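Local coordinates for glutamate receptor kainate-like protein (Pleurobrachia bachei, PDB 4ZDM) that binds glycine in the ligand-binding domain of a ctenophore ionotropic glutamate receptor and probably couples that binding to opening of a glycine-activated ion channel, at residues Asp63-Gly68 against Glu75-Ile80; Met90-Leu95 against Leu217-Arg222; Tyr139-Val144 against Val187-Ile192. All coordinates share one frame; numbering follows the deposited sequence.

Interaction 1: Asp63-Gly68 against Glu75-Ile80; sequences DLKFGG and EWNGLI. With GLY (glycine), chain B.
Asn-77 and Gly-68 grip each other through two hydrogen bonds. Gly-68 N points straight at Asn-77 OD1 at 2.9 Å, with 179° at the hydrogen. Asn-77 N returns a bond to Gly-68 O. The Asn-77 side chain reaches back because its CG sits between the backbone N and the carbonyl carbon (chi1 60°). Its ND2 bonds to Ser-146 OG and to a water, which Lys-65 NZ meets weakly.

The Asp-63 carboxylate bonds to both segments. Asp-63 OD2 accepts from Gly-78 N at 2.9 Å on its syn lone pair. OD1 accepts from Lys-65 N, which forms an Asx turn. The carboxylate and the Asn-77 amide planes stand 87° apart. Leu-79 N gives its hydrogen to Lys-65 O at 3.0 Å and, weakly, to Phe-66 O. Gly-78 CA lies 3.0 Å from Lys-65 O, so the backbones run close.

Packing lies further out. The extended Lys-65 chain crosses the Asn-77 side chain at about a right angle, with Lys-65 CD 3.5 Å from Asn-77 ND2. Trp-76 CE3 comes to 3.3 Å from Gly-68 C, while NE1 bonds to Asp-104. Phe-66 CD2 touches Leu-79 CD1 at 4.0 Å. Phe-66 also packs on the bound glycine, with Arg-147 in a cation-pi contact. The arrangement ties the loop to residues 75-80, which lead into helix 78-84, and sets Phe-66 in the ligand pocket of this glutamate-receptor ligand-binding domain.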
loop_
_atom_site.group_PDB
_atom_site.type_symbol
_atom_site.label_atom_id
_atom_site.label_comp_id
_atom_site.label_asym_id
_atom_site.label_seq_id
_atom_site.Cartn_x
_atom_site.Cartn_y
_atom_site.Cartn_z
ATOM N N ASP A 63 -12.287 -6.802 10.091
ATOM C CA ASP A 63 -13.392 -7.710 10.376
ATOM C C ASP A 63 -13.010 -9.165 10.606
ATOM O O ASP A 63 -13.874 -9.967 10.987
ATOM C CB ASP A 63 -14.458 -7.581 9.277
ATOM C CG ASP A 63 -14.049 -8.112 7.894
ATOM O OD1 ASP A 63 -12.988 -8.776 7.812
ATOM O OD2 ASP A 63 -14.823 -7.801 6.944
ATOM N N LEU A 64 -11.720 -9.478 10.438
ATOM C CA LEU A 64 -11.175 -10.796 10.659
ATOM C C LEU A 64 -11.937 -11.892 9.888
ATOM O O LEU A 64 -11.981 -13.070 10.277
ATOM C CB LEU A 64 -11.130 -11.075 12.155
ATOM C CG LEU A 64 -10.012 -10.364 12.909
ATOM C CD1 LEU A 64 -10.251 -10.567 14.410
ATOM C CD2 LEU A 64 -8.636 -10.874 12.509
ATOM N N LYS A 65 -12.437 -11.547 8.701
ATOM C CA LYS A 65 -13.150 -12.483 7.839
ATOM C C LYS A 65 -12.317 -12.878 6.615
ATOM O O LYS A 65 -11.560 -12.062 6.089
ATOM C CB LYS A 65 -14.468 -11.898 7.343
ATOM C CG LYS A 65 -15.520 -11.644 8.481
ATOM C CD LYS A 65 -16.696 -10.945 7.966
ATOM C CE LYS A 65 -17.681 -10.661 9.105
ATOM N NZ LYS A 65 -18.797 -9.824 8.590
ATOM N N PHE A 66 -12.446 -14.121 6.182
ATOM C CA PHE A 66 -11.683 -14.549 5.000
ATOM C C PHE A 66 -12.244 -13.918 3.753
ATOM O O PHE A 66 -11.526 -13.326 2.957
ATOM C CB PHE A 66 -11.662 -16.079 4.914
ATOM C CG PHE A 66 -10.586 -16.701 5.747
ATOM C CD1 PHE A 66 -10.657 -16.725 7.144
ATOM C CD2 PHE A 66 -9.447 -17.243 5.167
ATOM C CE1 PHE A 66 -9.596 -17.244 7.887
ATOM C CE2 PHE A 66 -8.428 -17.799 5.930
ATOM C CZ PHE A 66 -8.517 -17.776 7.308
ATOM N N GLY A 67 -13.534 -13.959 3.571
ATOM C CA GLY A 67 -14.137 -13.267 2.466
ATOM C C GLY A 67 -15.381 -13.941 2.007
ATOM O O GLY A 67 -15.394 -15.020 1.419
ATOM N N GLY A 68 -16.485 -13.246 2.240
ATOM C CA GLY A 68 -17.766 -13.608 1.672
ATOM C C GLY A 68 -18.380 -12.408 0.942
ATOM O O GLY A 68 -17.951 -11.283 1.215
ATOM N N GLU A 75 -21.059 -7.114 -2.802
ATOM C CA GLU A 75 -19.848 -6.559 -2.143
ATOM C C GLU A 75 -19.167 -7.447 -1.105
ATOM O O GLU A 75 -19.649 -7.752 -0.011
ATOM C CB GLU A 75 -20.135 -5.243 -1.451
ATOM C CG GLU A 75 -20.102 -4.053 -2.388
ATOM C CD GLU A 75 -19.902 -2.756 -1.640
ATOM O OE1 GLU A 75 -20.264 -2.702 -0.443
ATOM O OE2 GLU A 75 -19.363 -1.797 -2.234
ATOM N N TRP A 76 -17.906 -7.687 -1.389
ATOM C CA TRP A 76 -17.123 -8.561 -0.518
ATOM C C TRP A 76 -16.720 -7.940 0.814
ATOM O O TRP A 76 -16.701 -6.698 0.960
ATOM C CB TRP A 76 -15.860 -8.940 -1.286
ATOM C CG TRP A 76 -16.101 -9.841 -2.453
ATOM C CD1 TRP A 76 -16.262 -9.459 -3.743
ATOM C CD2 TRP A 76 -16.214 -11.261 -2.440
ATOM N NE1 TRP A 76 -16.472 -10.541 -4.526
ATOM C CE2 TRP A 76 -16.436 -11.672 -3.759
ATOM C CE3 TRP A 76 -16.127 -12.231 -1.438
ATOM C CZ2 TRP A 76 -16.610 -13.011 -4.105
ATOM C CZ3 TRP A 76 -16.297 -13.557 -1.775
ATOM C CH2 TRP A 76 -16.550 -13.944 -3.077
ATOM N N ASN A 77 -16.351 -8.777 1.776
ATOM C CA ASN A 77 -15.764 -8.352 3.039
ATOM C C ASN A 77 -14.420 -9.054 3.245
ATOM O O ASN A 77 -13.892 -9.671 2.292
ATOM C CB ASN A 77 -16.744 -8.648 4.205
ATOM C CG ASN A 77 -17.075 -10.102 4.329
ATOM O OD1 ASN A 77 -16.294 -10.956 3.941
ATOM N ND2 ASN A 77 -18.271 -10.414 4.869
ATOM N N GLY A 78 -13.802 -8.874 4.403
ATOM C CA GLY A 78 -12.630 -9.645 4.760
ATOM C C GLY A 78 -11.411 -9.386 3.907
ATOM O O GLY A 78 -11.168 -8.274 3.387
ATOM N N LEU A 79 -10.614 -10.431 3.753
ATOM C CA LEU A 79 -9.385 -10.340 2.987
ATOM C C LEU A 79 -9.650 -9.944 1.541
ATOM O O LEU A 79 -8.889 -9.216 0.927
ATOM C CB LEU A 79 -8.669 -11.673 2.980
ATOM C CG LEU A 79 -8.121 -12.163 4.323
ATOM C CD1 LEU A 79 -7.876 -13.679 4.328
ATOM C CD2 LEU A 79 -6.848 -11.443 4.619
ATOM N N ILE A 80 -10.727 -10.475 0.976
ATOM C CA ILE A 80 -11.032 -10.217 -0.434
ATOM C C ILE A 80 -11.411 -8.767 -0.636
ATOM O O ILE A 80 -10.963 -8.177 -1.641
ATOM C CB ILE A 80 -12.086 -11.228 -0.936
ATOM C CG1 ILE A 80 -11.495 -12.650 -0.823
ATOM C CG2 ILE A 80 -12.530 -10.920 -2.376
ATOM C CD1 ILE A 80 -12.379 -13.754 -1.243
HETATM N N GLY B . -9.355 -21.191 4.095
HETATM C CA GLY B . -10.628 -20.502 4.432
HETATM C C GLY B . -11.172 -19.642 3.345
HETATM O O GLY B . -12.290 -19.110 3.444
HETATM O OXT GLY B . -10.492 -19.427 2.296
HETATM O O HOH W 1 -19.752 -7.941 6.004
#

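Interaction 2: Met90-Leu95 against Leu217-Arg222. With GLY (glycine), chain B.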
loop_
_atom_site.group_PDB
_atom_site.type_symbol
_atom_site.label_atom_id
_atom_site.label_comp_id
_atom_site.label_asym_id
_atom_site.label_seq_id
_atom_site.Cartn_x
_atom_site.Cartn_y
_atom_site.Cartn_z
ATOM N N MET A 90 -1.861 -9.048 -2.406
ATOM C CA MET A 90 -1.983 -10.479 -2.528
ATOM C C MET A 90 -2.433 -11.025 -1.194
ATOM O O MET A 90 -1.988 -10.518 -0.159
ATOM C CB MET A 90 -0.638 -11.118 -2.994
ATOM C CG MET A 90 -0.707 -12.597 -3.171
ATOM S SD MET A 90 0.681 -13.285 -4.144
ATOM C CE MET A 90 2.028 -12.898 -3.111
ATOM N N ILE A 91 -3.305 -12.015 -1.216
ATOM C CA ILE A 91 -3.786 -12.676 0.006
ATOM C C ILE A 91 -2.971 -13.916 0.202
ATOM O O ILE A 91 -2.870 -14.730 -0.714
ATOM C CB ILE A 91 -5.256 -13.012 -0.129
ATOM C CG1 ILE A 91 -6.104 -11.764 -0.289
ATOM C CG2 ILE A 91 -5.705 -13.886 1.039
ATOM C CD1 ILE A 91 -7.554 -12.048 -0.726
ATOM N N VAL A 92 -2.379 -14.085 1.398
ATOM C CA VAL A 92 -1.436 -15.196 1.633
ATOM C C VAL A 92 -1.837 -16.120 2.763
ATOM O O VAL A 92 -0.993 -16.922 3.200
ATOM C CB VAL A 92 0.003 -14.647 1.811
ATOM C CG1 VAL A 92 0.440 -13.873 0.545
ATOM C CG2 VAL A 92 0.153 -13.810 3.063
ATOM N N VAL A 93 -3.100 -16.126 3.153
ATOM C CA VAL A 93 -3.678 -17.261 3.872
ATOM C C VAL A 93 -3.778 -18.432 2.907
ATOM O O VAL A 93 -3.490 -18.280 1.702
ATOM C CB VAL A 93 -5.036 -16.952 4.460
ATOM C CG1 VAL A 93 -4.958 -15.747 5.449
ATOM C CG2 VAL A 93 -6.123 -16.701 3.410
ATOM N N ALA A 94 -4.213 -19.589 3.403
ATOM C CA ALA A 94 -4.616 -20.676 2.533
ATOM C C ALA A 94 -6.022 -20.359 2.103
ATOM O O ALA A 94 -7.038 -20.655 2.762
ATOM C CB ALA A 94 -4.514 -22.023 3.271
ATOM N N LEU A 95 -6.083 -19.633 0.984
ATOM C CA LEU A 95 -7.360 -19.108 0.503
ATOM C C LEU A 95 -8.007 -20.101 -0.428
ATOM O O LEU A 95 -7.437 -20.499 -1.459
ATOM C CB LEU A 95 -7.170 -17.769 -0.213
ATOM C CG LEU A 95 -8.438 -16.969 -0.439
ATOM C CD1 LEU A 95 -9.028 -16.438 0.860
ATOM C CD2 LEU A 95 -8.202 -15.833 -1.427
ATOM N N LEU A 217 -6.297 -24.737 -2.289
ATOM C CA LEU A 217 -5.900 -23.696 -1.349
ATOM C C LEU A 217 -4.764 -22.950 -2.001
ATOM O O LEU A 217 -3.762 -23.580 -2.373
ATOM C CB LEU A 217 -5.457 -24.301 -0.015
ATOM C CG LEU A 217 -6.606 -24.974 0.743
ATOM C CD1 LEU A 217 -6.048 -25.939 1.777
ATOM C CD2 LEU A 217 -7.436 -23.945 1.431
ATOM N N ALA A 218 -4.874 -21.638 -2.141
ATOM C CA ALA A 218 -3.930 -20.857 -2.937
ATOM C C ALA A 218 -3.801 -19.462 -2.401
ATOM O O ALA A 218 -4.463 -19.092 -1.426
ATOM C CB ALA A 218 -4.411 -20.867 -4.401
ATOM N N PHE A 219 -2.983 -18.632 -3.034
ATOM C CA PHE A 219 -2.958 -17.199 -2.758
ATOM C C PHE A 219 -3.948 -16.502 -3.666
ATOM O O PHE A 219 -4.276 -16.976 -4.761
ATOM C CB PHE A 219 -1.556 -16.634 -2.933
ATOM C CG PHE A 219 -0.524 -17.101 -1.902
ATOM C CD1 PHE A 219 -0.854 -17.848 -0.798
ATOM C CD2 PHE A 219 0.793 -16.700 -2.074
ATOM C CE1 PHE A 219 0.154 -18.210 0.135
ATOM C CE2 PHE A 219 1.785 -17.055 -1.145
ATOM C CZ PHE A 219 1.468 -17.793 -0.068
ATOM N N GLY A 220 -4.436 -15.340 -3.229
ATOM C CA GLY A 220 -5.384 -14.523 -3.967
ATOM C C GLY A 220 -4.744 -13.280 -4.559
ATOM O O GLY A 220 -3.973 -12.620 -3.849
ATOM N N LEU A 221 -5.093 -12.948 -5.816
ATOM C CA LEU A 221 -4.525 -11.801 -6.504
ATOM C C LEU A 221 -5.615 -11.107 -7.263
ATOM O O LEU A 221 -6.607 -11.746 -7.633
ATOM C CB LEU A 221 -3.440 -12.180 -7.527
ATOM C CG LEU A 221 -2.128 -12.770 -6.964
ATOM C CD1 LEU A 221 -2.256 -14.206 -6.590
ATOM C CD2 LEU A 221 -1.025 -12.623 -8.016
ATOM N N ARG A 222 -5.481 -9.810 -7.499
ATOM C CA ARG A 222 -6.409 -9.142 -8.412
ATOM C C ARG A 222 -6.253 -9.724 -9.807
ATOM O O ARG A 222 -5.186 -10.169 -10.207
ATOM C CB ARG A 222 -6.176 -7.611 -8.428
ATOM C CG ARG A 222 -6.629 -6.921 -7.165
ATOM C CD ARG A 222 -6.426 -5.411 -7.267
ATOM N NE ARG A 222 -5.026 -5.030 -7.285
ATOM C CZ ARG A 222 -4.290 -4.909 -6.178
ATOM N NH1 ARG A 222 -4.823 -5.102 -4.998
ATOM N NH2 ARG A 222 -2.995 -4.598 -6.273
HETATM N N GLY B . -9.355 -21.191 4.095
HETATM C CA GLY B . -10.628 -20.502 4.432
HETATM C C GLY B . -11.172 -19.642 3.345
HETATM O O GLY B . -12.290 -19.110 3.444
HETATM O OXT GLY B . -10.492 -19.427 2.296
#
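Phe-219 meets Val-92 and Met-90 across two antiparallel strand segments. Phe-219 has more area buried here than any other residue of the two segments. Val-92 CG1 stands over one face of the Phe-219 ring, 3.9 Å from its centroid and 13° off the normal. This is a CH-pi contact. Val-92 CA lies over the ring as well, 3.6 Å from Phe-219 CD1. The Phe-219 CB comes within 3.2 Å of Ile-91 O. Ile-44 and Met-48 of helix 40-52 and Met-235 of helix 228-240 also touch the Phe-219 side chain.

Met-90 runs out with CG anti to the backbone N (chi1 -179°) and bends at its last torsion. Met-90 SD lies 4.0 Å from Phe-219 CD2, approaching the ring obliquely in a Met-aromatic contact. Met-90 SD also touches Leu-221 CD1 at 3.9 Å. The Met-90 and Leu-221 side chains lie side by side and point the same way.

The pairing belongs to the central sheet of a ligand-binding lobe of the periplasmic-binding-protein type. Ile-91 and Gly-220 form a hydrogen-bonded antiparallel pair. Leu-95 and Ala-218 form another such pair. Between them the register shifts by two, which is a beta bulge, and the chain turns a corner at Val-93.

Gly-220 presents its backbone to the other strand. Leu-95 CD2 rests 4.0 Å from Gly-220 CA, so the leucine packs directly on the glycine backbone. Beyond the corner, Ala-94 CB touches Leu-217 CD2. Ala-94 is the centre of an inverse gamma turn. Ala-94 O accepts a hydrogen bond from N of the bound glycine at 2.7 Å. Ser-96 N and Arg-101 NH1 bond to the same ligand.

Interaction 3: Tyr139-Val144 against Val187-Ile192. With GLY (glycine), chain B.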
loop_
_atom_site.group_PDB
_atom_site.type_symbol
_atom_site.label_atom_id
_atom_site.label_comp_id
_atom_site.label_asym_id
_atom_site.label_seq_id
_atom_site.Cartn_x
_atom_site.Cartn_y
_atom_site.Cartn_z
ATOM N N TYR A 139 -28.045 -33.532 16.951
ATOM C CA TYR A 139 -26.886 -32.668 16.749
ATOM C C TYR A 139 -27.259 -31.383 16.064
ATOM O O TYR A 139 -27.982 -31.393 15.070
ATOM C CB TYR A 139 -25.852 -33.373 15.904
ATOM C CG TYR A 139 -25.305 -34.605 16.539
ATOM C CD1 TYR A 139 -24.281 -34.533 17.465
ATOM C CD2 TYR A 139 -25.840 -35.847 16.234
ATOM C CE1 TYR A 139 -23.782 -35.682 18.068
ATOM C CE2 TYR A 139 -25.351 -37.001 16.826
ATOM C CZ TYR A 139 -24.328 -36.909 17.740
ATOM O OH TYR A 139 -23.846 -38.059 18.309
ATOM N N GLN A 140 -26.764 -30.283 16.621
ATOM C CA GLN A 140 -26.659 -29.029 15.889
ATOM C C GLN A 140 -25.448 -29.119 14.957
ATOM O O GLN A 140 -24.575 -29.960 15.124
ATOM C CB GLN A 140 -26.459 -27.841 16.816
ATOM C CG GLN A 140 -27.660 -27.534 17.706
ATOM C CD GLN A 140 -27.425 -26.279 18.502
ATOM O OE1 GLN A 140 -26.755 -26.312 19.529
ATOM N NE2 GLN A 140 -27.921 -25.150 17.999
ATOM N N TRP A 141 -25.408 -28.246 13.960
ATOM C CA TRP A 141 -24.181 -28.124 13.180
ATOM C C TRP A 141 -23.947 -26.670 12.818
ATOM O O TRP A 141 -24.845 -25.847 12.869
ATOM C CB TRP A 141 -24.242 -28.993 11.932
ATOM C CG TRP A 141 -25.314 -28.646 10.936
ATOM C CD1 TRP A 141 -25.153 -27.864 9.819
ATOM C CD2 TRP A 141 -26.673 -29.085 10.918
ATOM N NE1 TRP A 141 -26.322 -27.782 9.120
ATOM C CE2 TRP A 141 -27.275 -28.527 9.777
ATOM C CE3 TRP A 141 -27.447 -29.896 11.768
ATOM C CZ2 TRP A 141 -28.611 -28.742 9.458
ATOM C CZ3 TRP A 141 -28.774 -30.102 11.439
ATOM C CH2 TRP A 141 -29.329 -29.542 10.282
ATOM N N GLY A 142 -22.701 -26.348 12.466
ATOM C CA GLY A 142 -22.289 -24.992 12.247
ATOM C C GLY A 142 -21.199 -24.797 11.206
ATOM O O GLY A 142 -20.436 -25.694 10.927
ATOM N N VAL A 143 -21.167 -23.587 10.668
ATOM C CA VAL A 143 -20.148 -23.137 9.714
ATOM C C VAL A 143 -19.750 -21.720 10.094
ATOM O O VAL A 143 -20.553 -20.988 10.725
ATOM C CB VAL A 143 -20.645 -23.199 8.242
ATOM C CG1 VAL A 143 -20.929 -24.588 7.852
ATOM C CG2 VAL A 143 -21.829 -22.304 8.013
ATOM N N VAL A 144 -18.554 -21.301 9.703
ATOM C CA VAL A 144 -18.091 -19.925 9.894
ATOM C C VAL A 144 -18.675 -18.987 8.859
ATOM O O VAL A 144 -18.636 -19.266 7.670
ATOM C CB VAL A 144 -16.583 -19.818 9.842
ATOM C CG1 VAL A 144 -16.088 -18.452 10.209
ATOM C CG2 VAL A 144 -15.933 -20.835 10.745
ATOM N N VAL A 187 -21.773 -30.444 15.301
ATOM C CA VAL A 187 -20.947 -30.841 14.166
ATOM C C VAL A 187 -20.415 -29.574 13.499
ATOM O O VAL A 187 -21.193 -28.729 13.064
ATOM C CB VAL A 187 -21.723 -31.692 13.159
ATOM C CG1 VAL A 187 -20.878 -32.030 11.981
ATOM C CG2 VAL A 187 -22.216 -32.995 13.823
ATOM N N PHE A 188 -19.105 -29.445 13.463
ATOM C CA PHE A 188 -18.461 -28.323 12.792
ATOM C C PHE A 188 -18.038 -28.777 11.425
ATOM O O PHE A 188 -17.290 -29.745 11.284
ATOM C CB PHE A 188 -17.264 -27.827 13.610
ATOM C CG PHE A 188 -16.603 -26.561 13.083
ATOM C CD1 PHE A 188 -17.330 -25.527 12.537
ATOM C CD2 PHE A 188 -15.245 -26.385 13.220
ATOM C CE1 PHE A 188 -16.688 -24.398 12.060
ATOM C CE2 PHE A 188 -14.613 -25.223 12.770
ATOM C CZ PHE A 188 -15.344 -24.238 12.197
ATOM N N ILE A 189 -18.526 -28.082 10.400
ATOM C CA ILE A 189 -18.189 -28.408 9.025
ATOM C C ILE A 189 -17.174 -27.366 8.528
ATOM O O ILE A 189 -17.539 -26.200 8.354
ATOM C CB ILE A 189 -19.414 -28.461 8.103
ATOM C CG1 ILE A 189 -20.431 -29.494 8.598
ATOM C CG2 ILE A 189 -18.943 -28.769 6.696
ATOM C CD1 ILE A 189 -21.798 -29.365 7.925
ATOM N N ASP A 190 -15.936 -27.793 8.347
ATOM C CA ASP A 190 -14.888 -26.872 7.899
ATOM C C ASP A 190 -13.840 -27.644 7.111
ATOM O O ASP A 190 -14.151 -28.648 6.503
ATOM C CB ASP A 190 -14.335 -26.093 9.089
ATOM C CG ASP A 190 -13.725 -24.751 8.682
ATOM O OD1 ASP A 190 -12.551 -24.702 8.310
ATOM O OD2 ASP A 190 -14.444 -23.741 8.747
ATOM N N GLU A 191 -12.629 -27.112 7.032
ATOM C CA GLU A 191 -11.682 -27.524 6.001
ATOM C C GLU A 191 -10.594 -28.439 6.489
ATOM O O GLU A 191 -9.879 -28.142 7.444
ATOM C CB GLU A 191 -10.997 -26.301 5.364
ATOM C CG GLU A 191 -12.007 -25.292 4.781
ATOM C CD GLU A 191 -11.344 -24.121 4.046
ATOM O OE1 GLU A 191 -10.129 -23.881 4.282
ATOM O OE2 GLU A 191 -12.066 -23.488 3.224
ATOM N N ILE A 192 -10.401 -29.532 5.760
ATOM C CA ILE A 192 -9.228 -30.356 5.910
ATOM C C ILE A 192 -8.215 -29.799 4.917
ATOM O O ILE A 192 -8.612 -29.215 3.926
ATOM C CB ILE A 192 -9.532 -31.834 5.635
ATOM C CG1 ILE A 192 -10.028 -31.982 4.203
ATOM C CG2 ILE A 192 -10.592 -32.380 6.625
ATOM C CD1 ILE A 192 -9.627 -33.220 3.542
HETATM N N GLY B . -9.355 -21.191 4.095
HETATM C CA GLY B . -10.628 -20.502 4.432
HETATM C C GLY B . -11.172 -19.642 3.345
HETATM O O GLY B . -12.290 -19.110 3.444
HETATM O OXT GLY B . -10.492 -19.427 2.296
HETATM O O HOH W 2 -17.032 -23.447 8.436
#
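Phe-188 and Val-144 cross obliquely, with the ring turned edge-on to the valine. Val-144 CG2 lies in the ring plane, 3.7 Å from Phe-188 CZ. Gly-142 O is near the same plane, 3.5 Å from Phe-188 CD1. With CG anti to the backbone N (chi1 -174°), the ring comes toward strand 140-144 and presents its edge. One face of the ring carries Asp-190 CB, offset toward the rim. Leu-178 and Met-181 of helix 174-182 also touch the Phe-188 side chain.

Trp-141 and Ile-189 lie side by side and point the same way, with Trp-141 CD1 at 4.1 Å from Ile-189 CD1. Trp-141 CB rests 3.9 Å from Val-187 CB. The indole NE1 bonds to Ile-164 O. Val-143 runs alongside Ile-189 in the same sense.

Between these two faces the strands pair in parallel. Val-187 N bonds to Gln-140 O, Gly-142 N to Val-187 O, and Ile-189 N to Gly-142 O. The last is almost straight at the hydrogen (179°).

Further along, a water takes over as the direct bonds end. It accepts from Val-144 N at 2.9 Å and lies within hydrogen-bonding distance of Ile-189 O and Asp-190 OD2. Asp-190 is also salt-bridged to Arg-147 of the ligand pocket. In the next residue, Glu-191 OE1 accepts a hydrogen bond from N of the bound glycine at 2.8 Å, while OE2 bonds to Ser-96 and Asn-148. The chemistry thus passes from an apolar strand pair to a charged end, where the glutamate probably favours a protonated ligand amine.

All three contacts are largely buried, and each touches the bound glycine. Interactions 1 and 2 pack against each other: Phe-66 and Leu-79 meet Val-93, and Ile-91 lies against helix 78-84. Interaction 3 stands apart from interaction 1, with nearest atoms about 6 Å away. It meets interaction 2 where Leu-217 packs on Glu-191, and both reach the same sheet. Interaction 2 has all its touching residues buried; the other two include an exposed residue. Their chemistry differs. Interaction 1 joins a loop to the residues leading into helix 78-84 through side-chain and backbone bonds. Interaction 2 is antiparallel pairing and interaction 3 parallel pairing, each flanked by apolar side chains.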